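Local coordinates for phosphoribosylaminoimidazole-succinocarboxamide synthase (Pyrococcus horikoshii, PDB 3U55), which catalyses the ATP-dependent ligation of L-aspartate to carboxyaminoimidazole ribonucleotide, forming SAICAR in de novo purine biosynthesis, at residues Glu81-Tyr86 against Glu177-Asp181. Sequence-based numbering, arbitrary orientation.
Sequences EKLDMY and EFGKD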
# COMPACT_ATOMS: atom_id res chain seq x y z
N GLU A 81 13.66 -22.96 -13.93
CA GLU A 81 13.32 -23.82 -12.81
C GLU A 81 11.85 -23.65 -12.44
O GLU A 81 11.34 -22.53 -12.39
CB GLU A 81 14.21 -23.43 -11.63
CG GLU A 81 14.09 -24.30 -10.40
CD GLU A 81 14.97 -23.81 -9.26
OE1 GLU A 81 15.57 -22.72 -9.39
OE2 GLU A 81 15.07 -24.52 -8.24
N LYS A 82 11.15 -24.76 -12.20
CA LYS A 82 9.79 -24.72 -11.65
C LYS A 82 9.82 -24.27 -10.19
O LYS A 82 10.65 -24.75 -9.41
CB LYS A 82 9.08 -26.07 -11.78
CG LYS A 82 7.60 -26.03 -11.42
CD LYS A 82 6.91 -27.39 -11.55
CE LYS A 82 5.41 -27.24 -11.35
NZ LYS A 82 4.68 -28.54 -11.36
N LEU A 83 8.93 -23.35 -9.84
CA LEU A 83 8.86 -22.80 -8.48
C LEU A 83 7.42 -22.73 -8.00
O LEU A 83 6.50 -22.67 -8.82
CB LEU A 83 9.46 -21.39 -8.43
CG LEU A 83 10.89 -21.15 -8.91
CD1 LEU A 83 11.13 -19.65 -9.07
CD2 LEU A 83 11.92 -21.75 -7.96
N ASP A 84 7.23 -22.74 -6.69
CA ASP A 84 5.97 -22.35 -6.09
C ASP A 84 5.97 -20.82 -6.05
O ASP A 84 6.67 -20.21 -5.24
CB ASP A 84 5.83 -22.92 -4.67
CG ASP A 84 5.52 -24.42 -4.67
OD1 ASP A 84 5.01 -24.94 -5.69
OD2 ASP A 84 5.79 -25.07 -3.64
N MET A 85 5.20 -20.22 -6.95
CA MET A 85 5.26 -18.78 -7.16
C MET A 85 4.54 -17.99 -6.08
O MET A 85 3.45 -18.37 -5.65
CB MET A 85 4.70 -18.41 -8.54
CG MET A 85 5.57 -18.86 -9.73
SD MET A 85 7.22 -18.13 -9.81
CE MET A 85 6.79 -16.40 -10.10
N TYR A 86 5.15 -16.89 -5.64
CA TYR A 86 4.43 -15.93 -4.81
C TYR A 86 3.49 -15.11 -5.69
O TYR A 86 3.88 -14.73 -6.80
CB TYR A 86 5.40 -14.97 -4.11
CG TYR A 86 6.25 -15.61 -3.03
CD1 TYR A 86 5.71 -15.89 -1.78
CD2 TYR A 86 7.59 -15.92 -3.27
CE1 TYR A 86 6.48 -16.47 -0.78
CE2 TYR A 86 8.37 -16.50 -2.28
CZ TYR A 86 7.82 -16.77 -1.04
OH TYR A 86 8.60 -17.34 -0.06
N GLU A 177 9.25 -10.77 -9.99
CA GLU A 177 8.42 -11.81 -9.38
C GLU A 177 9.36 -12.85 -8.78
O GLU A 177 10.51 -12.96 -9.19
CB GLU A 177 7.47 -12.44 -10.40
CG GLU A 177 6.56 -11.42 -11.10
CD GLU A 177 5.42 -12.06 -11.88
OE1 GLU A 177 5.22 -13.29 -11.77
OE2 GLU A 177 4.71 -11.32 -12.59
N PHE A 178 8.86 -13.58 -7.79
CA PHE A 178 9.65 -14.55 -7.04
C PHE A 178 8.83 -15.80 -6.80
O PHE A 178 7.59 -15.76 -6.79
CB PHE A 178 10.03 -13.99 -5.67
CG PHE A 178 11.00 -12.84 -5.71
CD1 PHE A 178 12.37 -13.06 -5.63
CD2 PHE A 178 10.53 -11.53 -5.81
CE1 PHE A 178 13.27 -11.99 -5.65
CE2 PHE A 178 11.42 -10.45 -5.83
CZ PHE A 178 12.79 -10.69 -5.75
N GLY A 179 9.53 -16.90 -6.56
CA GLY A 179 8.90 -18.14 -6.13
C GLY A 179 9.83 -18.86 -5.18
O GLY A 179 10.97 -18.43 -4.97
N LYS A 180 9.35 -19.96 -4.62
CA LYS A 180 10.11 -20.75 -3.68
C LYS A 180 10.48 -22.09 -4.31
O LYS A 180 9.64 -22.75 -4.93
CB LYS A 180 9.28 -20.94 -2.41
CG LYS A 180 10.11 -21.14 -1.16
CD LYS A 180 9.46 -20.49 0.07
CE LYS A 180 8.29 -21.30 0.59
NZ LYS A 180 7.87 -20.81 1.94
N ASP A 181 11.75 -22.47 -4.17
CA ASP A 181 12.25 -23.73 -4.73
C ASP A 181 12.04 -24.88 -3.73
O ASP A 181 11.48 -24.66 -2.65
CB ASP A 181 13.72 -23.61 -5.21
CG ASP A 181 14.73 -23.45 -4.07
OD1 ASP A 181 14.42 -23.76 -2.90
OD2 ASP A 181 15.86 -23.00 -4.35
O HOH W 1 16.80 -22.85 -6.94
O HOH W 2 6.10 -13.12 -7.19
O HOH W 3 3.72 -14.91 -9.51
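An antiparallel β-ladder pairs the start of strand 84-93 with the end of strand 169-180, in the larger antiparallel sheet of the SAICAR synthetase fold. D84 and K180 make the hydrogen-bonded pair, D84 N to K180 O at 3.0 Å and K180 N to D84 O at 2.8 Å; Y86 N extends the ladder to F178 O (2.9 Å). Y86 and K180 bury the most surface here. The Y86 ring packs against G179 and the F178 side chain, with Y86 CD2 3.9 Å from both G179 CA and F178 CB, and its OH reaches to 3.3 Å from K180 CD. Both polar ends go on to E145 of helix 143-165: Y86 OH hydrogen-bonds its carboxylate and K180 NZ forms a salt bridge, tying this end of the strand pair to the helix. G179, opposite M85 in the non-hydrogen-bonded pair, lets M85 CA and G179 CA approach to 3.8 Å; a CB there would clash with L83 CB and M85 SD. L83, whose CD1 lies 4.0 Å from G179 CA, also packs on V187 of strand 186-188. Where the segments diverge, D181 OD1 accepts a hydrogen bond from D185 N, and water 1 sits between the like-charged E81 and D181, 2.7 Å from E81 OE2 and 2.8 Å from D181 OD2.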